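Local coordinates for diacylglycerol kinase (Bacillus anthracis, PDB 3S40), which probably catalyses the ATP-dependent phosphorylation of diacylglycerol or a related lipid, giving phosphatidic acid or its analogue, at residues D52-K55 with Y56-F60; N101-S104 with R105-V109; K184-D188 with G189-E193; T232-Q235 with A236-Y240; I264-E267 with E268-V272. One frame throughout, in Å; residues are numbered along the deposited sequence.

Contact 1 of 5, residues D52-K55 with Y56-F60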
loop_
_atom_site.group_PDB
_atom_site.type_symbol
_atom_site.label_atom_id
_atom_site.label_comp_id
_atom_site.label_asym_id
_atom_site.label_seq_id
_atom_site.Cartn_x
_atom_site.Cartn_y
_atom_site.Cartn_z
ATOM N N ASP A 52 -15.205 8.342 6.836
ATOM C CA ASP A 52 -16.074 8.680 5.694
ATOM C C ASP A 52 -15.663 8.005 4.382
ATOM O O ASP A 52 -16.500 7.509 3.638
ATOM C CB ASP A 52 -16.138 10.187 5.475
ATOM C CG ASP A 52 -17.020 10.896 6.494
ATOM O OD1 ASP A 52 -17.676 10.205 7.304
ATOM O OD2 ASP A 52 -17.064 12.144 6.472
ATOM N N ALA A 53 -14.375 8.018 4.086
ATOM C CA ALA A 53 -13.911 7.414 2.849
ATOM C C ALA A 53 -14.296 5.930 2.841
ATOM O O ALA A 53 -14.820 5.420 1.862
ATOM C CB ALA A 53 -12.393 7.620 2.682
ATOM N N THR A 54 -14.065 5.257 3.957
ATOM C CA THR A 54 -14.462 3.856 4.099
ATOM C C THR A 54 -15.966 3.686 3.862
ATOM O O THR A 54 -16.377 2.792 3.128
ATOM C CB THR A 54 -14.088 3.294 5.496
ATOM O OG1 THR A 54 -12.675 3.436 5.712
ATOM C CG2 THR A 54 -14.491 1.833 5.626
ATOM N N LYS A 55 -16.781 4.532 4.489
ATOM C CA LYS A 55 -18.227 4.415 4.320
ATOM C C LYS A 55 -18.664 4.718 2.891
ATOM O O LYS A 55 -19.592 4.099 2.403
ATOM C CB LYS A 55 -18.992 5.320 5.290
ATOM C CG LYS A 55 -18.855 4.905 6.727
ATOM C CD LYS A 55 -19.352 5.981 7.662
ATOM C CE LYS A 55 -18.911 5.694 9.099
ATOM N NZ LYS A 55 -19.461 6.699 10.061
ATOM N N TYR A 56 -18.010 5.672 2.226
ATOM C CA TYR A 56 -18.416 6.007 0.861
ATOM C C TYR A 56 -18.072 4.839 -0.050
ATOM O O TYR A 56 -18.869 4.465 -0.919
ATOM C CB TYR A 56 -17.722 7.262 0.334
ATOM C CG TYR A 56 -18.005 8.551 1.067
ATOM C CD1 TYR A 56 -19.126 8.703 1.869
ATOM C CD2 TYR A 56 -17.128 9.633 0.947
ATOM C CE1 TYR A 56 -19.376 9.919 2.535
ATOM C CE2 TYR A 56 -17.361 10.831 1.599
ATOM C CZ TYR A 56 -18.484 10.972 2.388
ATOM O OH TYR A 56 -18.687 12.169 3.035
ATOM N N CYS A 57 -16.892 4.251 0.161
ATOM C CA CYS A 57 -16.482 3.110 -0.653
ATOM C C CYS A 57 -17.501 2.007 -0.546
ATOM O O CYS A 57 -17.935 1.457 -1.553
ATOM C CB CYS A 57 -15.098 2.582 -0.249
ATOM S SG CYS A 57 -13.735 3.621 -0.846
ATOM N N GLN A 58 -17.878 1.690 0.685
ATOM C CA GLN A 58 -18.808 0.599 0.938
ATOM C C GLN A 58 -20.202 0.889 0.389
ATOM O O GLN A 58 -20.865 -0.003 -0.105
ATOM C CB GLN A 58 -18.838 0.249 2.430
ATOM C CG GLN A 58 -17.548 -0.483 2.822
ATOM C CD GLN A 58 -17.414 -0.774 4.299
ATOM O OE1 GLN A 58 -18.117 -0.204 5.131
ATOM N NE2 GLN A 58 -16.485 -1.654 4.634
ATOM N N GLU A 59 -20.615 2.152 0.414
ATOM C CA GLU A 59 -21.924 2.479 -0.122
ATOM C C GLU A 59 -21.943 2.450 -1.647
ATOM O O GLU A 59 -22.918 2.019 -2.242
ATOM C CB GLU A 59 -22.386 3.840 0.374
ATOM C CG GLU A 59 -23.608 4.338 -0.340
ATOM C CD GLU A 59 -24.071 5.678 0.207
ATOM O OE1 GLU A 59 -23.442 6.170 1.175
ATOM O OE2 GLU A 59 -25.059 6.231 -0.329
ATOM N N PHE A 60 -20.878 2.927 -2.286
ATOM C CA PHE A 60 -20.896 3.031 -3.748
ATOM C C PHE A 60 -20.261 1.862 -4.486
ATOM O O PHE A 60 -20.327 1.791 -5.712
ATOM C CB PHE A 60 -20.261 4.342 -4.207
ATOM C CG PHE A 60 -21.136 5.529 -3.964
ATOM C CD1 PHE A 60 -21.962 6.006 -4.957
ATOM C CD2 PHE A 60 -21.146 6.155 -2.725
ATOM C CE1 PHE A 60 -22.765 7.100 -4.731
ATOM C CE2 PHE A 60 -21.948 7.247 -2.487
ATOM C CZ PHE A 60 -22.765 7.723 -3.492
#
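Asp-52 and Tyr-56 form the main side-chain pair of an i to i+4 contact along the amphipathic helix 52-60, which lies against the parallel sheet of the catalytic domain. The Asp-52 carbonyl does two jobs. Its O accepts the backbone N of Tyr-56 at 2.8 Å, and it also sits over one face of the Tyr-56 ring, 3.2 Å above the plane and displaced toward the rim. The ring is brought back over the preceding turn because CG lies beside the backbone N, opposite the carbonyl carbon (chi1 -63°). The carboxylate and the ring then run alongside each other with planes 27° apart. Their polar ends, Asp-52 OD2 and Tyr-56 OH, stay 3.8 Å apart and bond instead to the segment just before the helix: OD2 to the backbone N of Lys-48 and Glu-49, OH to the carbonyl of His-46. The helix is part of the beta-alpha-beta crossover from edge strand 42-46 to strand 66-71, passing the intervening strand 11-15, where Tyr-56 and Cys-57 meet Ile-14. Cys-57 N bonds to Ala-53 O at 2.9 Å; Ala-53 and Cys-57 also face helix 73-83. On that flank Thr-54 CG2 lies 4.1 Å from Gln-58 CD, the two side chains pointing the same way, while Thr-54 OG1 bonds to Glu-78 O. Glu-59 N closes the next turn on Lys-55 O at 3.0 Å.

Contact 2 of 5, residues N101-S104 with R105-V109; sequences NDFS and RTLGV
Arg-105 closes the first turn of the short helix 102-106, its backbone N bonding to Asn-101 O at 2.9 Å. That carbonyl is gripped twice, because Ser-104 OG also donates to it at 2.9 Å; with chi1 at 87°, OG lies between its own backbone N and carbonyl carbon and is turned back to Asn-101. The Arg-105 chain, extended as far as NE, runs past Asn-101 O with CG at 3.5 Å and carries NE to the carbonyl of Cys-100. Thr-106 follows, its N bonded to Asp-102 O, its OG1 bonded to Glu-205 N. Its CB stands 4.3 Å from the centroid of the Phe-103 ring, 9° off the ring normal, a CH-pi contact over the face. Leu-107 CD2 approaches the same ring at CE2 (3.9 Å), while its N bonds to Phe-103 O. Gly-108, with positive phi, ends the helix: its N reaches Arg-105 O at 2.9 Å. Val-109 N then bonds to Ser-104 O at 3.0 Å, and its CB packs 4.1 Å from Ser-104 CB. These two bonds back into the last turn make a Schellman motif. At the other end, Asn-101 and Asp-102 close the Gly-Gly-Thr-x-Asn-Asp signature of diacylglycerol kinases, and their backbone N atoms are held by the carboxylate of Asp-73 in the Gly-Gly-Asp-Gly-Thr motif, an arrangement consistent with the nucleotide-binding region of this family.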
loop_
_atom_site.group_PDB
_atom_site.type_symbol
_atom_site.label_atom_id
_atom_site.label_comp_id
_atom_site.label_asym_id
_atom_site.label_seq_id
_atom_site.Cartn_x
_atom_site.Cartn_y
_atom_site.Cartn_z
ATOM N N ASN A 101 2.430 9.061 -0.060
ATOM C CA ASN A 101 1.700 8.524 -1.193
ATOM C C ASN A 101 2.374 7.235 -1.697
ATOM O O ASN A 101 2.564 7.030 -2.896
ATOM C CB ASN A 101 1.625 9.602 -2.267
ATOM C CG ASN A 101 1.104 10.916 -1.708
ATOM O OD1 ASN A 101 0.025 10.952 -1.106
ATOM N ND2 ASN A 101 1.871 11.994 -1.874
ATOM N N ASP A 102 2.735 6.375 -0.747
ATOM C CA ASP A 102 3.471 5.152 -1.036
ATOM C C ASP A 102 2.817 4.287 -2.095
ATOM O O ASP A 102 3.471 3.851 -3.059
ATOM C CB ASP A 102 3.667 4.346 0.244
ATOM C CG ASP A 102 4.813 4.876 1.080
ATOM O OD1 ASP A 102 5.738 5.459 0.475
ATOM O OD2 ASP A 102 4.784 4.714 2.320
ATOM N N PHE A 103 1.526 4.020 -1.940
ATOM C CA PHE A 103 0.933 3.166 -2.946
ATOM C C PHE A 103 0.750 3.809 -4.324
ATOM O O PHE A 103 0.853 3.123 -5.350
ATOM C CB PHE A 103 -0.320 2.421 -2.476
ATOM C CG PHE A 103 -0.387 1.057 -3.063
ATOM C CD1 PHE A 103 0.369 0.031 -2.515
ATOM C CD2 PHE A 103 -1.091 0.830 -4.237
ATOM C CE1 PHE A 103 0.375 -1.227 -3.085
ATOM C CE2 PHE A 103 -1.092 -0.416 -4.819
ATOM C CZ PHE A 103 -0.355 -1.451 -4.247
ATOM N N SER A 104 0.506 5.111 -4.353
ATOM C CA SER A 104 0.424 5.823 -5.611
ATOM C C SER A 104 1.772 5.718 -6.317
ATOM O O SER A 104 1.843 5.511 -7.547
ATOM C CB SER A 104 -0.033 7.294 -5.407
ATOM O OG SER A 104 1.053 8.177 -5.139
ATOM N N ARG A 105 2.857 5.812 -5.556
ATOM C CA ARG A 105 4.183 5.644 -6.174
ATOM C C ARG A 105 4.391 4.241 -6.719
ATOM O O ARG A 105 4.986 4.052 -7.774
ATOM C CB ARG A 105 5.310 5.989 -5.202
ATOM C CG ARG A 105 5.376 7.474 -4.873
ATOM C CD ARG A 105 6.378 7.727 -3.769
ATOM N NE ARG A 105 6.117 8.988 -3.092
ATOM C CZ ARG A 105 6.668 10.141 -3.447
ATOM N NH1 ARG A 105 6.371 11.245 -2.775
ATOM N NH2 ARG A 105 7.512 10.178 -4.477
ATOM N N THR A 106 3.882 3.251 -6.005
ATOM C CA THR A 106 4.013 1.876 -6.459
ATOM C C THR A 106 3.410 1.722 -7.872
ATOM O O THR A 106 3.953 1.014 -8.733
ATOM C CB THR A 106 3.369 0.918 -5.433
ATOM O OG1 THR A 106 4.174 0.898 -4.243
ATOM C CG2 THR A 106 3.276 -0.493 -5.993
ATOM N N LEU A 107 2.313 2.438 -8.110
ATOM C CA LEU A 107 1.569 2.376 -9.376
ATOM C C LEU A 107 2.143 3.337 -10.405
ATOM O O LEU A 107 1.637 3.429 -11.528
ATOM C CB LEU A 107 0.076 2.685 -9.153
ATOM C CG LEU A 107 -0.639 1.751 -8.165
ATOM C CD1 LEU A 107 -2.087 2.248 -7.871
ATOM C CD2 LEU A 107 -0.650 0.308 -8.651
ATOM N N GLY A 108 3.205 4.041 -10.017
ATOM C CA GLY A 108 3.896 4.939 -10.929
ATOM C C GLY A 108 3.099 6.200 -11.214
ATOM O O GLY A 108 3.329 6.912 -12.196
ATOM N N VAL A 109 2.148 6.483 -10.342
ATOM C CA VAL A 109 1.318 7.671 -10.504
ATOM C C VAL A 109 2.122 8.956 -10.324
ATOM O O VAL A 109 2.797 9.124 -9.315
ATOM C CB VAL A 109 0.174 7.689 -9.500
ATOM C CG1 VAL A 109 -0.595 9.004 -9.618
ATOM C CG2 VAL A 109 -0.747 6.456 -9.702
#

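Contact 3 of 5, residues K184-D188 with G189-E193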
loop_
_atom_site.group_PDB
_atom_site.type_symbol
_atom_site.label_atom_id
_atom_site.label_comp_id
_atom_site.label_asym_id
_atom_site.label_seq_id
_atom_site.Cartn_x
_atom_site.Cartn_y
_atom_site.Cartn_z
ATOM N N LYS A 184 10.214 -16.813 15.187
ATOM C CA LYS A 184 10.121 -18.081 14.493
ATOM C C LYS A 184 9.196 -17.836 13.311
ATOM O O LYS A 184 8.074 -17.344 13.491
ATOM C CB LYS A 184 9.521 -19.129 15.427
ATOM C CG LYS A 184 9.852 -20.563 15.077
ATOM C CD LYS A 184 9.477 -21.503 16.220
ATOM C CE LYS A 184 9.737 -20.872 17.594
ATOM N NZ LYS A 184 11.134 -20.384 17.778
ATOM N N ILE A 185 9.661 -18.145 12.105
ATOM C CA ILE A 185 8.848 -17.897 10.913
ATOM C C ILE A 185 8.679 -19.167 10.110
ATOM O O ILE A 185 9.664 -19.790 9.723
ATOM C CB ILE A 185 9.465 -16.801 9.996
ATOM C CG1 ILE A 185 9.678 -15.492 10.772
ATOM C CG2 ILE A 185 8.581 -16.557 8.778
ATOM C CD1 ILE A 185 10.398 -14.397 9.989
ATOM N N THR A 186 7.431 -19.556 9.879
ATOM C CA THR A 186 7.117 -20.645 8.954
ATOM C C THR A 186 6.555 -20.051 7.672
ATOM O O THR A 186 5.659 -19.202 7.707
ATOM C CB THR A 186 6.063 -21.611 9.533
ATOM O OG1 THR A 186 4.805 -20.927 9.670
ATOM C CG2 THR A 186 6.503 -22.140 10.886
ATOM N N TYR A 187 7.068 -20.494 6.535
ATOM C CA TYR A 187 6.620 -19.923 5.282
ATOM C C TYR A 187 6.601 -20.983 4.205
ATOM O O TYR A 187 7.647 -21.465 3.775
ATOM C CB TYR A 187 7.524 -18.761 4.878
ATOM C CG TYR A 187 8.968 -19.157 4.756
ATOM C CD1 TYR A 187 9.524 -19.465 3.516
ATOM C CD2 TYR A 187 9.775 -19.257 5.881
ATOM C CE1 TYR A 187 10.851 -19.849 3.402
ATOM C CE2 TYR A 187 11.103 -19.636 5.777
ATOM C CZ TYR A 187 11.637 -19.928 4.538
ATOM O OH TYR A 187 12.959 -20.306 4.434
ATOM N N ASP A 188 5.401 -21.346 3.773
ATOM C CA ASP A 188 5.229 -22.423 2.806
ATOM C C ASP A 188 6.011 -23.676 3.234
ATOM O O ASP A 188 6.809 -24.226 2.468
ATOM C CB ASP A 188 5.643 -21.964 1.403
ATOM C CG ASP A 188 4.977 -20.652 0.990
ATOM O OD1 ASP A 188 3.899 -20.321 1.519
ATOM O OD2 ASP A 188 5.541 -19.949 0.130
ATOM N N GLY A 189 5.792 -24.108 4.471
ATOM C CA GLY A 189 6.328 -25.378 4.923
ATOM C C GLY A 189 7.719 -25.345 5.523
ATOM O O GLY A 189 8.094 -26.255 6.259
ATOM N N GLN A 190 8.496 -24.313 5.210
ATOM C CA GLN A 190 9.830 -24.184 5.784
ATOM C C GLN A 190 9.786 -23.288 7.009
ATOM O O GLN A 190 8.742 -22.712 7.324
ATOM C CB GLN A 190 10.796 -23.614 4.757
ATOM C CG GLN A 190 10.618 -24.216 3.383
ATOM C CD GLN A 190 11.928 -24.361 2.656
ATOM O OE1 GLN A 190 12.130 -23.764 1.601
ATOM N NE2 GLN A 190 12.833 -25.162 3.218
ATOM N N VAL A 191 10.910 -23.181 7.712
ATOM C CA VAL A 191 10.959 -22.329 8.897
ATOM C C VAL A 191 12.272 -21.571 9.069
ATOM O O VAL A 191 13.317 -21.938 8.509
ATOM C CB VAL A 191 10.668 -23.102 10.198
ATOM C CG1 VAL A 191 9.406 -23.945 10.053
ATOM C CG2 VAL A 191 11.858 -23.960 10.576
ATOM N N TYR A 192 12.184 -20.509 9.863
ATOM C CA TYR A 192 13.302 -19.633 10.167
ATOM C C TYR A 192 13.233 -19.216 11.630
ATOM O O TYR A 192 12.260 -18.600 12.053
ATOM C CB TYR A 192 13.257 -18.380 9.286
ATOM C CG TYR A 192 14.274 -17.341 9.689
ATOM C CD1 TYR A 192 13.959 -16.358 10.617
ATOM C CD2 TYR A 192 15.554 -17.351 9.153
ATOM C CE1 TYR A 192 14.886 -15.408 10.996
ATOM C CE2 TYR A 192 16.493 -16.407 9.528
ATOM C CZ TYR A 192 16.151 -15.437 10.447
ATOM O OH TYR A 192 17.081 -14.496 10.823
ATOM N N GLU A 193 14.263 -19.557 12.397
ATOM C CA GLU A 193 14.359 -19.111 13.782
ATOM C C GLU A 193 15.619 -18.291 13.976
ATOM O O GLU A 193 16.699 -18.671 13.506
ATOM C CB GLU A 193 14.374 -20.301 14.736
ATOM C CG GLU A 193 13.008 -20.699 15.251
ATOM C CD GLU A 193 12.974 -22.128 15.766
ATOM O OE1 GLU A 193 13.404 -23.039 15.022
ATOM O OE2 GLU A 193 12.524 -22.340 16.913
#
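Lys-184 faces Glu-193 as a non-hydrogen-bonded antiparallel pair, the one farthest from the turn in these two segments, and its chain, folded at chi3 and chi4, lies alongside the glutamate until NZ makes a salt bridge with Glu-193 OE2 at 2.6 Å. The ammonium group meets that oxygen from its anti side, 16° out of the carboxylate plane. Ile-185 and Tyr-192 form a hydrogen-bonded pair: Ile-185 N donates to Tyr-192 O, and Ile-185 O accepts from Tyr-192 N; CD1 of Ile-185 lies 4.1 Å from Tyr-192 CD1, both side chains pointing into the sandwich. On the other face, with Lys-184, Thr-186 CG2 touches Val-191 CG1 at 3.5 Å. Tyr-187 pairs with Gln-190 through N to O at 2.9 Å. With chi1 at 57° its ring swings back across the partner strand, laying one face over Gln-190 CB, a CH-pi contact 4.1 Å from the centroid. Asp-188 and Gly-189, both with positive phi, make the type I' turn, and the Asp-188 carboxylate is held by the backbone N atoms of Lys-260 and Ser-261. Ile-185, Tyr-187 and Tyr-192 thus pack inward on strands 224-230 and 254-259, while the other face mixes the methyl contact with an ion pair whose attraction water would probably weaken.

Contact 4 of 5, residues T232-Q235 with A236-Y240; sequences TGIQ and AFKDY
Gly-233 O receives Phe-237 N at 2.9 Å, the first i to i+4 bond of helix 234-240, for which Gly-233 is the N-cap residue. The ladder continues with Lys-238 N to Ile-234 O at 3.0 Å and a longer Asp-239 N to Gln-235 O at 3.3 Å. Ala-236 CB lies 3.7 Å from Gly-233 O and also packs on Asn-250. The helix follows strand 224-230 of the beta-sandwich-like domain and is amphipathic. Phe-237, its CG anti to the backbone N (chi1 169°), sends its ring away from the first turn to Phe-227 and Val-229 of that strand and edge-to-face onto Phe-213. Tyr-240 also rests on Phe-227, with its OH bonded to Ser-249 N. On the exposed flank the Lys-238 chain bends at chi2 and chi3 across Ile-234: CD makes an aliphatic contact with Ile-234 CG2 at 3.7 Å and also passes close to the Ile-234 carbonyl O, leaving the ammonium group at the surface.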
loop_
_atom_site.group_PDB
_atom_site.type_symbol
_atom_site.label_atom_id
_atom_site.label_comp_id
_atom_site.label_asym_id
_atom_site.label_seq_id
_atom_site.Cartn_x
_atom_site.Cartn_y
_atom_site.Cartn_z
ATOM N N THR A 232 22.579 -8.428 14.235
ATOM C CA THR A 232 23.924 -8.074 13.795
ATOM C C THR A 232 23.948 -7.382 12.435
ATOM O O THR A 232 25.014 -7.022 11.932
ATOM C CB THR A 232 24.788 -9.337 13.653
ATOM O OG1 THR A 232 24.714 -9.811 12.302
ATOM C CG2 THR A 232 24.304 -10.428 14.604
ATOM N N GLY A 233 22.781 -7.214 11.827
ATOM C CA GLY A 233 22.720 -6.680 10.481
ATOM C C GLY A 233 22.294 -5.227 10.410
ATOM O O GLY A 233 21.954 -4.732 9.337
ATOM N N ILE A 234 22.318 -4.542 11.548
ATOM C CA ILE A 234 21.905 -3.140 11.599
ATOM C C ILE A 234 22.680 -2.259 10.621
ATOM O O ILE A 234 22.087 -1.485 9.870
ATOM C CB ILE A 234 22.008 -2.571 13.022
ATOM C CG1 ILE A 234 20.874 -3.135 13.883
ATOM C CG2 ILE A 234 21.946 -1.048 12.995
ATOM C CD1 ILE A 234 21.066 -2.913 15.364
ATOM N N GLN A 235 24.002 -2.386 10.633
ATOM C CA GLN A 235 24.859 -1.629 9.727
ATOM C C GLN A 235 24.471 -1.855 8.266
ATOM O O GLN A 235 24.182 -0.905 7.533
ATOM C CB GLN A 235 26.322 -2.018 9.947
ATOM C CG GLN A 235 27.238 -1.678 8.788
ATOM C CD GLN A 235 28.266 -2.765 8.528
ATOM O OE1 GLN A 235 28.638 -3.517 9.433
ATOM N NE2 GLN A 235 28.722 -2.861 7.285
ATOM N N ALA A 236 24.465 -3.120 7.854
ATOM C CA ALA A 236 24.128 -3.493 6.487
ATOM C C ALA A 236 22.763 -2.939 6.100
ATOM O O ALA A 236 22.563 -2.444 4.991
ATOM C CB ALA A 236 24.142 -5.006 6.339
ATOM N N PHE A 237 21.822 -3.036 7.025
ATOM C CA PHE A 237 20.469 -2.580 6.768
ATOM C C PHE A 237 20.417 -1.074 6.544
ATOM O O PHE A 237 19.634 -0.583 5.726
ATOM C CB PHE A 237 19.563 -2.964 7.926
ATOM C CG PHE A 237 18.220 -2.323 7.869
ATOM C CD1 PHE A 237 17.369 -2.568 6.811
ATOM C CD2 PHE A 237 17.804 -1.475 8.875
ATOM C CE1 PHE A 237 16.125 -1.976 6.760
ATOM C CE2 PHE A 237 16.567 -0.888 8.830
ATOM C CZ PHE A 237 15.725 -1.139 7.769
ATOM N N LYS A 238 21.251 -0.343 7.278
ATOM C CA LYS A 238 21.339 1.098 7.100
ATOM C C LYS A 238 21.722 1.409 5.658
ATOM O O LYS A 238 21.263 2.400 5.080
ATOM C CB LYS A 238 22.344 1.702 8.084
ATOM C CG LYS A 238 21.800 1.838 9.503
ATOM C CD LYS A 238 22.861 1.544 10.557
ATOM C CE LYS A 238 23.960 2.592 10.574
ATOM N NZ LYS A 238 25.025 2.252 11.564
ATOM N N ASP A 239 22.543 0.539 5.075
ATOM C CA ASP A 239 22.994 0.709 3.698
ATOM C C ASP A 239 21.888 0.510 2.659
ATOM O O ASP A 239 21.828 1.239 1.669
ATOM C CB ASP A 239 24.180 -0.210 3.404
ATOM C CG ASP A 239 25.487 0.350 3.928
ATOM O OD1 ASP A 239 25.626 1.594 3.955
ATOM O OD2 ASP A 239 26.372 -0.448 4.311
ATOM N N TYR A 240 21.023 -0.475 2.885
ATOM C CA TYR A 240 19.881 -0.725 2.000
ATOM C C TYR A 240 18.952 0.488 1.843
ATOM O O TYR A 240 18.346 0.671 0.785
ATOM C CB TYR A 240 19.051 -1.895 2.521
ATOM C CG TYR A 240 19.583 -3.267 2.205
ATOM C CD1 TYR A 240 20.927 -3.575 2.375
ATOM C CD2 TYR A 240 18.728 -4.269 1.760
ATOM C CE1 TYR A 240 21.407 -4.846 2.090
ATOM C CE2 TYR A 240 19.194 -5.533 1.476
ATOM C CZ TYR A 240 20.531 -5.820 1.642
ATOM O OH TYR A 240 20.987 -7.087 1.356
#

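Contact 5 of 5, residues I264-E267 with E268-V272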
loop_
_atom_site.group_PDB
_atom_site.type_symbol
_atom_site.label_atom_id
_atom_site.label_comp_id
_atom_site.label_asym_id
_atom_site.label_seq_id
_atom_site.Cartn_x
_atom_site.Cartn_y
_atom_site.Cartn_z
ATOM N N ILE A 264 4.210 -16.102 11.646
ATOM C CA ILE A 264 5.237 -15.458 12.447
ATOM C C ILE A 264 4.911 -15.560 13.930
ATOM O O ILE A 264 3.855 -15.106 14.388
ATOM C CB ILE A 264 5.405 -13.965 12.098
ATOM C CG1 ILE A 264 5.497 -13.760 10.588
ATOM C CG2 ILE A 264 6.626 -13.394 12.792
ATOM C CD1 ILE A 264 4.279 -13.072 10.017
ATOM N N GLU A 265 5.842 -16.145 14.676
ATOM C CA GLU A 265 5.660 -16.361 16.097
ATOM C C GLU A 265 6.826 -15.740 16.853
ATOM O O GLU A 265 7.974 -15.809 16.409
ATOM C CB GLU A 265 5.559 -17.860 16.380
ATOM C CG GLU A 265 5.694 -18.246 17.842
ATOM C CD GLU A 265 5.868 -19.746 18.035
ATOM O OE1 GLU A 265 5.240 -20.517 17.277
ATOM O OE2 GLU A 265 6.640 -20.153 18.937
ATOM N N THR A 266 6.522 -15.127 17.992
ATOM C CA THR A 266 7.534 -14.518 18.844
ATOM C C THR A 266 7.531 -15.137 20.238
ATOM O O THR A 266 6.616 -15.880 20.599
ATOM C CB THR A 266 7.274 -13.023 19.015
ATOM O OG1 THR A 266 5.923 -12.839 19.454
ATOM C CG2 THR A 266 7.481 -12.289 17.701
ATOM N N GLU A 267 8.558 -14.807 21.017
ATOM C CA GLU A 267 8.675 -15.245 22.404
ATOM C C GLU A 267 7.542 -14.671 23.246
ATOM O O GLU A 267 6.799 -15.405 23.898
ATOM C CB GLU A 267 10.013 -14.789 22.982
ATOM C CG GLU A 267 10.509 -15.624 24.147
ATOM C CD GLU A 267 10.978 -17.005 23.716
ATOM O OE1 GLU A 267 11.135 -17.232 22.496
ATOM O OE2 GLU A 267 11.191 -17.865 24.598
ATOM N N GLU A 268 7.431 -13.349 23.239
ATOM C CA GLU A 268 6.328 -12.659 23.885
ATOM C C GLU A 268 5.532 -11.914 22.835
ATOM O O GLU A 268 6.098 -11.401 21.875
ATOM C CB GLU A 268 6.850 -11.648 24.899
ATOM C CG GLU A 268 7.493 -12.244 26.129
ATOM C CD GLU A 268 7.889 -11.174 27.123
ATOM O OE1 GLU A 268 7.550 -11.310 28.318
ATOM O OE2 GLU A 268 8.535 -10.191 26.702
ATOM N N GLU A 269 4.220 -11.847 23.017
ATOM C CA GLU A 269 3.390 -11.032 22.146
ATOM C C GLU A 269 4.067 -9.693 21.850
ATOM O O GLU A 269 4.564 -9.024 22.759
ATOM C CB GLU A 269 2.031 -10.789 22.796
ATOM C CG GLU A 269 1.196 -9.740 22.110
ATOM C CD GLU A 269 -0.265 -9.819 22.513
ATOM O OE1 GLU A 269 -0.715 -10.913 22.931
ATOM O OE2 GLU A 269 -0.963 -8.787 22.414
ATOM N N LYS A 270 4.111 -9.328 20.570
ATOM C CA LYS A 270 4.567 -8.001 20.147
ATOM C C LYS A 270 3.475 -7.316 19.318
ATOM O O LYS A 270 2.593 -7.974 18.763
ATOM C CB LYS A 270 5.869 -8.090 19.343
ATOM C CG LYS A 270 7.028 -8.747 20.092
ATOM C CD LYS A 270 8.324 -8.716 19.286
ATOM C CE LYS A 270 8.917 -7.313 19.227
ATOM N NZ LYS A 270 9.588 -6.925 20.502
ATOM N N GLU A 271 3.537 -5.995 19.240
ATOM C CA GLU A 271 2.537 -5.234 18.505
ATOM C C GLU A 271 2.913 -5.139 17.033
ATOM O O GLU A 271 4.096 -5.078 16.688
ATOM C CB GLU A 271 2.406 -3.835 19.097
ATOM C CG GLU A 271 1.452 -2.929 18.347
ATOM C CD GLU A 271 1.334 -1.560 18.994
ATOM O OE1 GLU A 271 2.344 -1.083 19.561
ATOM O OE2 GLU A 271 0.233 -0.967 18.944
ATOM N N VAL A 272 1.906 -5.118 16.167
ATOM C CA VAL A 272 2.144 -5.055 14.727
ATOM C C VAL A 272 1.766 -3.702 14.128
ATOM O O VAL A 272 0.753 -3.114 14.498
ATOM C CB VAL A 272 1.371 -6.153 13.981
ATOM C CG1 VAL A 272 1.391 -5.895 12.470
ATOM C CG2 VAL A 272 1.934 -7.531 14.317
#
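Thr-266 meets the flat peptide group of Glu-268 over a face: its OG1 donates to Glu-268 O at 2.8 Å from a position 62° out of the carbonyl plane, well off the C=O direction (115° at the oxygen). The bond bridges the loop that leaves strand 261-266 and enters a short, loosely paired strand around 271-272. These strands belong to two different antiparallel sheets, so the loop is a sheet-to-sheet connection in the beta-sandwich-like domain that carries the NAD kinase C-terminal fold. With chi1 at 53°, OG1 lies between the threonine's own backbone N and carbonyl carbon, which turns the hydroxyl inward across the bend. The same hydroxyl also bonds to Thr-282 OG1, which in turn bonds to the backbone N of Lys-270; the two threonine hydroxyls therefore tie both limbs of the loop together. Glu-267 and Glu-268 occupy the exposed turn. The Glu-267 chain bends at chi2, and its carboxylate leads away from the bend; the Glu-268 chain extends beyond CG. Three consecutive glutamates, Glu-267 to Glu-269, probably give this loop a negative surface. Lys-270 turns its ammonium end away from Thr-266, toward a cation-pi contact with Phe-181 of strand 181-187, the neighbour of strand 261-266. The methyl branch of the threonine meets the middle of that lysine chain obliquely, with Thr-266 CG2 4.0 Å from Lys-270 CD.

In the fold
Contact 2 is the most buried of the five, its centre about 8 Å from that of the chain; contacts 1 and 4 are half-buried helices with one polar flank, and contacts 3 and 5 lie at the surface. Contacts 1 and 2 share the catalytic domain, while 3, 4 and 5 belong to the sandwich-like domain. Contacts 3 and 5 touch: strands 181-187 and 261-266 are neighbours in one sheet, and Lys-184 N lies 2.7 Å from Glu-265 O, a probable hydrogen bond. Helical i to i+4 bonds run through contacts 1, 2 and 4 and antiparallel pairs through contact 3, which adds an ion pair; in contact 5 a single hydroxyl-to-carbonyl bond crosses a loop.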